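PDB 5E7P: cell division control protein Cdc48 from Mycobacterium smegmatis, which probably binds and hydrolyses ATP as a Cdc48-type ATPase with two AAA modules. Local coordinates for residues Val522-Cys530 against Leu730-Phe741; Leu685-Leu696 against Ala722-Leu730. All blocks are in the same frame, centred on the assembly; numbering follows the deposited sequence.

Both contacts reach the same ADP, that of the C-terminal AAA module, and their centres are about 17 Å apart. Contact 1 sets the strand and P-loop at 522-530 against the C-terminal helix 732-739; contact 2 folds the lid loop and helix start at 685-696 against the chain leaving helix 716-725. L730 belongs to both, joining the two helices in sequence and packing on P527 as well as on the lid. The P-loop also meets the lid directly: G529 O lies 2.9 Å from A691 N, a probable hydrogen bond. Contact 1 supplies backbone N-H groups to the phosphates, whereas contact 2 brings A690, A691 and V694 to the adenosine.

Contact 1: residues Val522-Cys530 against Leu730-Phe741; sequences VLLYGPPGC and LDPAQVESLREF. With ADP (adenosine-5'-diphosphate), chain D.
Y525 and F741 meet as a T-shaped pair, the edge of F741 directed at the face of Y525, with centroids 5.4 Å apart and planes at 71°. Y525 ends the strand that leads into the Walker A P-loop; F741 lies on the C-terminal segment 730-741. The tyrosine CG sits between its own backbone N and carbonyl carbon (chi1 60°), a crowded position that brings the ring up to L738 and F741. There its CE2 lies 3.4 Å from L738 O, which comes in at the ring edge near its plane, while L523 CD2 adds an apolar touch to F741.

Next to this pair, L738 reaches in toward G526 and P527 with its chain extended beyond CB, CG turned beside the backbone N (chi1 -67°). Its CD1 lies over the G526-P527 peptide, 3.3 Å from P527 N, and also touches CD of the proline ring. The other end of that ring belongs to L730, whose CD2 is 3.9 Å from P527 CB and 4.2 Å from C530 SG. V735 CG2 adds a looser touch at P527 CG. Ahead of the helix, D731 serves as N-cap, its OD1 taking the N-H of A733 at 2.9 Å.

Past the prolines the loop turns to the nucleotide, and G529 N donates to ADP O1B over 2.9 Å. R739, by contrast, turns from this interface to E652. The join is therefore apolar and aromatic: P527 has no N-H to satisfy, so a leucine methyl can cover its nitrogen, while the loop's polar N-H groups beyond it serve the phosphates.

Contact 2: residues Leu685-Leu696 against Ala722-Leu730; sequences LDGYSAADCVAL and ARETVRPSL. With ADP (adenosine-5'-diphosphate), chain D.
Y688 and V726 are joined by a hydrogen bond from the tyrosine OH to V726 O, 2.7 Å long and lying in the carbonyl plane. It ties two parts of the helical AAA+ lid: the loop entering helix 690-707 and the chain leaving helix 716-725. The Y688 CB points away from that chain, but CG beside the backbone N (chi1 -79°) lets the ring swing back. P728 covers one ring face, its CD 3.6 Å from Y688 CE1. Over the centre of the opposite face sits L685 CD2, a methyl that also lies over the guanidinium of R723; ring and guanidinium planes stand at 83°, with Y688 OH at the guanidinium edge.

Beside the tyrosine, G687 O takes the N-H of L730 at 3.1 Å and, weakly, that of S729. D692 OD2 also weakly accepts S729 N; the modelled approach of S729 OG to the same oxygen is too short to be relied on. Further along, V726 wedges CG1 against the first turns of the helix, 3.5 Å from D692 O, and touches A695 CB. L696 CD1 meets A722 CB at 3.7 Å and the R723 chain at CG.

Behind this shell, D692 is itself positioned by S689, in a capping box: S689 N donates to D692 OD2, and D692 N to S689 OG. S689 OG also makes a weak bond to G529 O of the P-loop. The helix so started passes across one face of the adenine, where A690 CB stands 3.3 Å from ADP N7.

Contact 1: residues Val522-Cys530 against Leu730-Phe741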
loop_
_atom_site.group_PDB
_atom_site.type_symbol
_atom_site.label_atom_id
_atom_site.label_comp_id
_atom_site.label_asym_id
_atom_site.label_seq_id
_atom_site.Cartn_x
_atom_site.Cartn_y
_atom_site.Cartn_z
ATOM N N VAL A 522 20.521 12.892 4.518
ATOM C CA VAL A 522 20.005 13.116 5.859
ATOM C C VAL A 522 20.150 11.883 6.746
ATOM O O VAL A 522 19.759 10.780 6.361
ATOM C CB VAL A 522 18.521 13.523 5.811
ATOM C CG1 VAL A 522 17.964 13.680 7.220
ATOM C CG2 VAL A 522 18.352 14.810 5.012
ATOM N N LEU A 523 20.722 12.075 7.932
ATOM C CA LEU A 523 20.712 11.034 8.953
ATOM C C LEU A 523 19.738 11.397 10.066
ATOM O O LEU A 523 19.963 12.338 10.825
ATOM C CB LEU A 523 22.102 10.802 9.541
ATOM C CG LEU A 523 22.094 9.746 10.654
ATOM C CD1 LEU A 523 21.763 8.372 10.094
ATOM C CD2 LEU A 523 23.407 9.718 11.420
ATOM N N LEU A 524 18.651 10.641 10.150
ATOM C CA LEU A 524 17.624 10.872 11.150
ATOM C C LEU A 524 17.831 9.894 12.301
ATOM O O LEU A 524 17.851 8.684 12.094
ATOM C CB LEU A 524 16.250 10.664 10.519
ATOM C CG LEU A 524 15.031 11.267 11.210
ATOM C CD1 LEU A 524 15.167 12.768 11.319
ATOM C CD2 LEU A 524 13.794 10.918 10.424
ATOM N N TYR A 525 18.003 10.410 13.513
ATOM C CA TYR A 525 18.286 9.546 14.656
ATOM C C TYR A 525 17.639 10.031 15.949
ATOM O O TYR A 525 17.595 11.230 16.231
ATOM C CB TYR A 525 19.798 9.383 14.853
ATOM C CG TYR A 525 20.524 10.684 15.114
ATOM C CD1 TYR A 525 21.004 11.456 14.063
ATOM C CD2 TYR A 525 20.725 11.141 16.409
ATOM C CE1 TYR A 525 21.663 12.644 14.296
ATOM C CE2 TYR A 525 21.381 12.327 16.650
ATOM C CZ TYR A 525 21.849 13.076 15.591
ATOM O OH TYR A 525 22.506 14.261 15.827
ATOM N N GLY A 526 17.142 9.084 16.733
ATOM C CA GLY A 526 16.557 9.390 18.024
ATOM C C GLY A 526 16.279 8.125 18.809
ATOM O O GLY A 526 16.425 7.024 18.278
ATOM N N PRO A 527 15.880 8.273 20.081
ATOM C CA PRO A 527 15.519 7.125 20.918
ATOM C C PRO A 527 14.276 6.432 20.371
ATOM O O PRO A 527 13.479 7.078 19.690
ATOM C CB PRO A 527 15.225 7.763 22.279
ATOM C CG PRO A 527 14.875 9.177 21.969
ATOM C CD PRO A 527 15.704 9.553 20.785
ATOM N N PRO A 528 14.117 5.129 20.654
ATOM C CA PRO A 528 12.994 4.339 20.135
ATOM C C PRO A 528 11.639 4.898 20.555
ATOM O O PRO A 528 11.524 5.529 21.606
ATOM C CB PRO A 528 13.209 2.963 20.777
ATOM C CG PRO A 528 14.660 2.913 21.093
ATOM C CD PRO A 528 15.031 4.311 21.472
ATOM N N GLY A 529 10.626 4.661 19.728
ATOM C CA GLY A 529 9.267 5.070 20.029
ATOM C C GLY A 529 9.058 6.571 20.065
ATOM O O GLY A 529 8.195 7.061 20.791
ATOM N N CYS A 530 9.838 7.304 19.276
ATOM C CA CYS A 530 9.726 8.759 19.240
ATOM C C CYS A 530 9.372 9.288 17.853
ATOM O O CYS A 530 9.308 10.500 17.639
ATOM C CB CYS A 530 11.008 9.409 19.752
ATOM S SG CYS A 530 11.308 9.107 21.498
ATOM N N LEU A 730 12.132 5.634 28.407
ATOM C CA LEU A 730 13.311 6.407 28.022
ATOM C C LEU A 730 14.434 6.389 29.060
ATOM O O LEU A 730 14.206 6.629 30.248
ATOM C CB LEU A 730 12.915 7.850 27.711
ATOM C CG LEU A 730 11.961 8.042 26.530
ATOM C CD1 LEU A 730 11.368 9.440 26.552
ATOM C CD2 LEU A 730 12.681 7.784 25.218
ATOM N N ASP A 731 15.648 6.102 28.595
ATOM C CA ASP A 731 16.846 6.172 29.426
ATOM C C ASP A 731 17.488 7.548 29.256
ATOM O O ASP A 731 17.967 7.880 28.172
ATOM C CB ASP A 731 17.835 5.072 29.024
ATOM C CG ASP A 731 19.009 4.943 29.988
ATOM O OD1 ASP A 731 19.367 5.935 30.661
ATOM O OD2 ASP A 731 19.587 3.838 30.067
ATOM N N PRO A 732 17.500 8.349 30.333
ATOM C CA PRO A 732 18.045 9.714 30.324
ATOM C C PRO A 732 19.518 9.768 29.926
ATOM O O PRO A 732 19.966 10.776 29.380
ATOM C CB PRO A 732 17.878 10.164 31.779
ATOM C CG PRO A 732 16.757 9.336 32.300
ATOM C CD PRO A 732 16.914 8.002 31.638
ATOM N N ALA A 733 20.260 8.700 30.204
ATOM C CA ALA A 733 21.668 8.633 29.834
ATOM C C ALA A 733 21.821 8.388 28.337
ATOM O O ALA A 733 22.642 9.023 27.673
ATOM C CB ALA A 733 22.377 7.549 30.629
ATOM N N GLN A 734 21.022 7.464 27.810
ATOM C CA GLN A 734 21.048 7.149 26.386
ATOM C C GLN A 734 20.478 8.294 25.556
ATOM O O GLN A 734 20.918 8.535 24.432
ATOM C CB GLN A 734 20.287 5.853 26.102
ATOM C CG GLN A 734 20.898 4.629 26.765
ATOM C CD GLN A 734 20.281 3.329 26.285
ATOM O OE1 GLN A 734 19.147 2.998 26.634
ATOM N NE2 GLN A 734 21.029 2.582 25.475
ATOM N N VAL A 735 19.498 8.995 26.116
ATOM C CA VAL A 735 18.925 10.163 25.459
ATOM C C VAL A 735 19.968 11.273 25.394
ATOM O O VAL A 735 20.090 11.972 24.384
ATOM C CB VAL A 735 17.657 10.658 26.187
ATOM C CG1 VAL A 735 17.281 12.064 25.732
ATOM C CG2 VAL A 735 16.504 9.693 25.954
ATOM N N GLU A 736 20.730 11.417 26.473
ATOM C CA GLU A 736 21.816 12.387 26.522
ATOM C C GLU A 736 22.896 12.011 25.512
ATOM O O GLU A 736 23.472 12.876 24.851
ATOM C CB GLU A 736 22.417 12.445 27.927
ATOM C CG GLU A 736 23.216 13.705 28.210
ATOM C CD GLU A 736 22.334 14.932 28.363
ATOM O OE1 GLU A 736 22.854 16.062 28.236
ATOM O OE2 GLU A 736 21.120 14.766 28.619
ATOM N N SER A 737 23.157 10.714 25.397
ATOM C CA SER A 737 24.179 10.204 24.490
ATOM C C SER A 737 23.848 10.494 23.024
ATOM O O SER A 737 24.741 10.736 22.212
ATOM C CB SER A 737 24.368 8.701 24.703
ATOM O OG SER A 737 25.448 8.205 23.932
ATOM N N LEU A 738 22.562 10.467 22.690
ATOM C CA LEU A 738 22.122 10.742 21.327
ATOM C C LEU A 738 22.145 12.233 21.020
ATOM O O LEU A 738 22.472 12.640 19.906
ATOM C CB LEU A 738 20.715 10.190 21.094
ATOM C CG LEU A 738 20.564 8.674 21.115
ATOM C CD1 LEU A 738 19.141 8.282 20.775
ATOM C CD2 LEU A 738 21.543 8.041 20.148
ATOM N N ARG A 739 21.794 13.044 22.012
ATOM C CA ARG A 739 21.751 14.491 21.835
ATOM C C ARG A 739 23.149 15.070 21.626
ATOM O O ARG A 739 23.324 16.040 20.886
ATOM C CB ARG A 739 21.076 15.161 23.036
ATOM C CG ARG A 739 20.816 16.648 22.846
ATOM C CD ARG A 739 20.207 17.284 24.087
ATOM N NE ARG A 739 18.874 16.769 24.390
ATOM C CZ ARG A 739 18.597 15.964 25.411
ATOM N NH1 ARG A 739 19.564 15.580 26.233
ATOM N NH2 ARG A 739 17.354 15.546 25.612
ATOM N N GLU A 740 24.139 14.465 22.275
ATOM C CA GLU A 740 25.522 14.926 22.179
ATOM C C GLU A 740 26.236 14.406 20.932
ATOM O O GLU A 740 27.338 14.853 20.617
ATOM C CB GLU A 740 26.311 14.514 23.422
ATOM C CG GLU A 740 25.973 15.297 24.677
ATOM C CD GLU A 740 26.817 14.872 25.865
ATOM O OE1 GLU A 740 27.507 13.835 25.760
ATOM O OE2 GLU A 740 26.792 15.575 26.900
ATOM N N PHE A 741 25.606 13.468 20.230
ATOM C CA PHE A 741 26.239 12.794 19.097
ATOM C C PHE A 741 26.754 13.742 18.013
ATOM O O PHE A 741 27.866 13.570 17.513
ATOM C CB PHE A 741 25.292 11.758 18.479
ATOM C CG PHE A 741 25.837 11.109 17.238
ATOM C CD1 PHE A 741 26.757 10.078 17.329
ATOM C CD2 PHE A 741 25.438 11.534 15.981
ATOM C CE1 PHE A 741 27.266 9.482 16.190
ATOM C CE2 PHE A 741 25.944 10.944 14.839
ATOM C CZ PHE A 741 26.859 9.915 14.943
HETATM P PB ADP D . 11.474 3.602 16.309
HETATM O O1B ADP D . 11.085 2.788 17.520
HETATM O O2B ADP D . 12.270 2.814 15.298
HETATM O O3B ADP D . 12.055 4.959 16.634
HETATM P PA ADP D . 9.119 5.153 15.783
HETATM O O1A ADP D . 9.752 6.067 16.805
HETATM O O2A ADP D . 8.749 5.681 14.424
HETATM O O3A ADP D . 10.062 3.861 15.563
HETATM O "O5'" ADP D . 7.765 4.571 16.429
HETATM C "C5'" ADP D . 6.862 3.774 15.666
HETATM C "C4'" ADP D . 5.484 3.824 16.320
HETATM O "O4'" ADP D . 5.456 4.787 17.378
HETATM C "C3'" ADP D . 4.411 4.232 15.324
HETATM O "O3'" ADP D . 3.664 3.095 14.886
HETATM C "C2'" ADP D . 3.517 5.204 16.067
HETATM O "O2'" ADP D . 2.261 4.588 16.372
HETATM C "C1'" ADP D . 4.245 5.552 17.356
HETATM N N9 ADP D . 4.574 6.997 17.320
HETATM C C8 ADP D . 5.819 7.510 17.315
HETATM N N7 ADP D . 5.792 8.866 17.273
HETATM C C5 ADP D . 4.503 9.242 17.249
HETATM C C6 ADP D . 3.773 10.530 17.203
HETATM N N6 ADP D . 4.444 11.706 17.173
HETATM N N1 ADP D . 2.423 10.489 17.190
HETATM C C2 ADP D . 1.756 9.320 17.216
HETATM N N3 ADP D . 2.351 8.113 17.259
HETATM C C4 ADP D . 3.701 8.008 17.279
#

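Contact 2: residues Leu685-Leu696 against Ala722-Leu730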
loop_
_atom_site.group_PDB
_atom_site.type_symbol
_atom_site.label_atom_id
_atom_site.label_comp_id
_atom_site.label_asym_id
_atom_site.label_seq_id
_atom_site.Cartn_x
_atom_site.Cartn_y
_atom_site.Cartn_z
ATOM N N LEU A 685 4.220 13.101 32.602
ATOM C CA LEU A 685 4.679 11.957 31.813
ATOM C C LEU A 685 6.119 12.079 31.324
ATOM O O LEU A 685 6.425 11.712 30.192
ATOM C CB LEU A 685 3.755 11.716 30.615
ATOM C CG LEU A 685 2.363 11.148 30.886
ATOM C CD1 LEU A 685 1.621 10.937 29.575
ATOM C CD2 LEU A 685 2.451 9.850 31.671
ATOM N N ASP A 686 7.005 12.587 32.172
ATOM C CA ASP A 686 8.419 12.640 31.827
ATOM C C ASP A 686 8.978 11.219 31.743
ATOM O O ASP A 686 8.719 10.389 32.616
ATOM C CB ASP A 686 9.195 13.463 32.858
ATOM C CG ASP A 686 10.563 13.893 32.354
ATOM O OD1 ASP A 686 10.628 14.842 31.540
ATOM O OD2 ASP A 686 11.573 13.287 32.774
ATOM N N GLY A 687 9.729 10.939 30.683
ATOM C CA GLY A 687 10.293 9.616 30.482
ATOM C C GLY A 687 9.441 8.760 29.565
ATOM O O GLY A 687 9.860 7.687 29.132
ATOM N N TYR A 688 8.234 9.232 29.273
ATOM C CA TYR A 688 7.359 8.550 28.327
ATOM C C TYR A 688 7.680 8.974 26.898
ATOM O O TYR A 688 7.632 10.160 26.568
ATOM C CB TYR A 688 5.890 8.851 28.637
ATOM C CG TYR A 688 5.323 8.055 29.788
ATOM C CD1 TYR A 688 5.754 8.272 31.090
ATOM C CD2 TYR A 688 4.349 7.089 29.573
ATOM C CE1 TYR A 688 5.238 7.542 32.144
ATOM C CE2 TYR A 688 3.825 6.358 30.618
ATOM C CZ TYR A 688 4.273 6.589 31.901
ATOM O OH TYR A 688 3.752 5.861 32.942
ATOM N N SER A 689 8.007 8.003 26.053
ATOM C CA SER A 689 8.223 8.272 24.639
ATOM C C SER A 689 6.878 8.528 23.976
ATOM O O SER A 689 5.831 8.419 24.618
ATOM C CB SER A 689 8.909 7.088 23.961
ATOM O OG SER A 689 8.011 6.000 23.824
ATOM N N ALA A 690 6.910 8.867 22.691
ATOM C CA ALA A 690 5.686 9.084 21.932
ATOM C C ALA A 690 4.831 7.819 21.922
ATOM O O ALA A 690 3.618 7.875 22.131
ATOM C CB ALA A 690 6.015 9.524 20.501
ATOM N N ALA A 691 5.473 6.681 21.684
ATOM C CA ALA A 691 4.781 5.398 21.668
ATOM C C ALA A 691 4.190 5.077 23.039
ATOM O O ALA A 691 3.104 4.507 23.137
ATOM C CB ALA A 691 5.722 4.281 21.206
ATOM N N ASP A 692 4.905 5.454 24.094
ATOM C CA ASP A 692 4.425 5.234 25.456
ATOM C C ASP A 692 3.136 6.002 25.731
ATOM O O ASP A 692 2.230 5.489 26.392
ATOM C CB ASP A 692 5.490 5.628 26.480
ATOM C CG ASP A 692 6.615 4.619 26.571
ATOM O OD1 ASP A 692 6.358 3.416 26.341
ATOM O OD2 ASP A 692 7.754 5.030 26.877
ATOM N N CYS A 693 3.062 7.229 25.223
ATOM C CA CYS A 693 1.879 8.064 25.403
ATOM C C CYS A 693 0.678 7.470 24.672
ATOM O O CYS A 693 -0.423 7.402 25.219
ATOM C CB CYS A 693 2.138 9.492 24.911
ATOM S SG CYS A 693 3.456 10.371 25.784
ATOM N N VAL A 694 0.901 7.053 23.430
ATOM C CA VAL A 694 -0.132 6.409 22.624
ATOM C C VAL A 694 -0.652 5.150 23.318
ATOM O O VAL A 694 -1.851 4.855 23.285
ATOM C CB VAL A 694 0.410 6.051 21.216
ATOM C CG1 VAL A 694 -0.597 5.219 20.435
ATOM C CG2 VAL A 694 0.774 7.318 20.450
ATOM N N ALA A 695 0.254 4.421 23.963
ATOM C CA ALA A 695 -0.108 3.191 24.662
ATOM C C ALA A 695 -0.845 3.476 25.969
ATOM O O ALA A 695 -1.658 2.668 26.419
ATOM C CB ALA A 695 1.130 2.343 24.922
ATOM N N LEU A 696 -0.558 4.624 26.575
ATOM C CA LEU A 696 -1.228 5.016 27.810
ATOM C C LEU A 696 -2.696 5.353 27.554
ATOM O O LEU A 696 -3.555 5.092 28.393
ATOM C CB LEU A 696 -0.515 6.200 28.468
ATOM C CG LEU A 696 -1.079 6.645 29.822
ATOM C CD1 LEU A 696 -1.011 5.513 30.837
ATOM C CD2 LEU A 696 -0.359 7.878 30.349
ATOM N N ALA A 722 -3.906 2.615 34.349
ATOM C CA ALA A 722 -3.180 2.390 33.104
ATOM C C ALA A 722 -1.688 2.657 33.277
ATOM O O ALA A 722 -0.854 1.948 32.712
ATOM C CB ALA A 722 -3.751 3.259 31.995
ATOM N N ARG A 723 -1.362 3.672 34.072
ATOM C CA ARG A 723 0.029 4.044 34.318
ATOM C C ARG A 723 0.795 2.980 35.099
ATOM O O ARG A 723 2.022 3.027 35.180
ATOM C CB ARG A 723 0.112 5.383 35.054
ATOM C CG ARG A 723 -0.364 6.572 34.243
ATOM C CD ARG A 723 0.063 7.874 34.891
ATOM N NE ARG A 723 1.513 7.943 35.032
ATOM C CZ ARG A 723 2.164 8.979 35.548
ATOM N NH1 ARG A 723 1.491 10.040 35.975
ATOM N NH2 ARG A 723 3.487 8.954 35.638
ATOM N N GLU A 724 0.071 2.028 35.680
ATOM C CA GLU A 724 0.708 0.944 36.417
ATOM C C GLU A 724 1.300 -0.082 35.456
ATOM O O GLU A 724 2.333 -0.686 35.744
ATOM C CB GLU A 724 -0.287 0.273 37.366
ATOM C CG GLU A 724 -0.893 1.216 38.392
ATOM C CD GLU A 724 -1.893 0.527 39.305
ATOM O OE1 GLU A 724 -2.098 -0.699 39.154
ATOM O OE2 GLU A 724 -2.474 1.214 40.174
ATOM N N THR A 725 0.646 -0.269 34.313
ATOM C CA THR A 725 1.118 -1.219 33.309
ATOM C C THR A 725 1.937 -0.537 32.214
ATOM O O THR A 725 2.858 -1.134 31.658
ATOM C CB THR A 725 -0.043 -2.007 32.670
ATOM O OG1 THR A 725 -0.857 -1.122 31.890
ATOM C CG2 THR A 725 -0.897 -2.664 33.743
ATOM N N VAL A 726 1.598 0.710 31.903
ATOM C CA VAL A 726 2.346 1.473 30.908
ATOM C C VAL A 726 3.391 2.359 31.581
ATOM O O VAL A 726 3.076 3.425 32.113
ATOM C CB VAL A 726 1.421 2.335 30.031
ATOM C CG1 VAL A 726 2.230 3.049 28.958
ATOM C CG2 VAL A 726 0.335 1.474 29.401
ATOM N N ARG A 727 4.640 1.908 31.547
ATOM C CA ARG A 727 5.722 2.569 32.264
ATOM C C ARG A 727 6.576 3.428 31.332
ATOM O O ARG A 727 6.541 3.245 30.117
ATOM C CB ARG A 727 6.590 1.519 32.967
ATOM C CG ARG A 727 5.818 0.623 33.920
ATOM C CD ARG A 727 4.988 1.450 34.887
ATOM N NE ARG A 727 5.811 2.367 35.670
ATOM C CZ ARG A 727 5.340 3.435 36.308
ATOM N NH1 ARG A 727 4.048 3.729 36.249
ATOM N NH2 ARG A 727 6.162 4.214 36.999
ATOM N N PRO A 728 7.339 4.380 31.900
ATOM C CA PRO A 728 8.288 5.148 31.085
ATOM C C PRO A 728 9.403 4.251 30.549
ATOM O O PRO A 728 9.875 3.367 31.268
ATOM C CB PRO A 728 8.853 6.173 32.078
ATOM C CG PRO A 728 8.603 5.578 33.432
ATOM C CD PRO A 728 7.305 4.852 33.296
ATOM N N SER A 729 9.819 4.478 29.305
ATOM C CA SER A 729 10.801 3.609 28.664
ATOM C C SER A 729 12.121 4.308 28.339
ATOM O O SER A 729 13.117 3.651 28.037
ATOM C CB SER A 729 10.209 2.994 27.394
ATOM O OG SER A 729 9.813 4.007 26.484
ATOM N N LEU A 730 12.132 5.634 28.407
ATOM C CA LEU A 730 13.311 6.407 28.022
ATOM C C LEU A 730 14.434 6.389 29.060
ATOM O O LEU A 730 14.206 6.629 30.248
ATOM C CB LEU A 730 12.915 7.850 27.711
ATOM C CG LEU A 730 11.961 8.042 26.530
ATOM C CD1 LEU A 730 11.368 9.440 26.552
ATOM C CD2 LEU A 730 12.681 7.784 25.218
HETATM P PB ADP D . 11.474 3.602 16.309
HETATM O O1B ADP D . 11.085 2.788 17.520
HETATM O O2B ADP D . 12.270 2.814 15.298
HETATM O O3B ADP D . 12.055 4.959 16.634
HETATM P PA ADP D . 9.119 5.153 15.783
HETATM O O1A ADP D . 9.752 6.067 16.805
HETATM O O2A ADP D . 8.749 5.681 14.424
HETATM O O3A ADP D . 10.062 3.861 15.563
HETATM O "O5'" ADP D . 7.765 4.571 16.429
HETATM C "C5'" ADP D . 6.862 3.774 15.666
HETATM C "C4'" ADP D . 5.484 3.824 16.320
HETATM O "O4'" ADP D . 5.456 4.787 17.378
HETATM C "C3'" ADP D . 4.411 4.232 15.324
HETATM O "O3'" ADP D . 3.664 3.095 14.886
HETATM C "C2'" ADP D . 3.517 5.204 16.067
HETATM O "O2'" ADP D . 2.261 4.588 16.372
HETATM C "C1'" ADP D . 4.245 5.552 17.356
HETATM N N9 ADP D . 4.574 6.997 17.320
HETATM C C8 ADP D . 5.819 7.510 17.315
HETATM N N7 ADP D . 5.792 8.866 17.273
HETATM C C5 ADP D . 4.503 9.242 17.249
HETATM C C6 ADP D . 3.773 10.530 17.203
HETATM N N6 ADP D . 4.444 11.706 17.173
HETATM N N1 ADP D . 2.423 10.489 17.190
HETATM C C2 ADP D . 1.756 9.320 17.216
HETATM N N3 ADP D . 2.351 8.113 17.259
HETATM C C4 ADP D . 3.701 8.008 17.279
#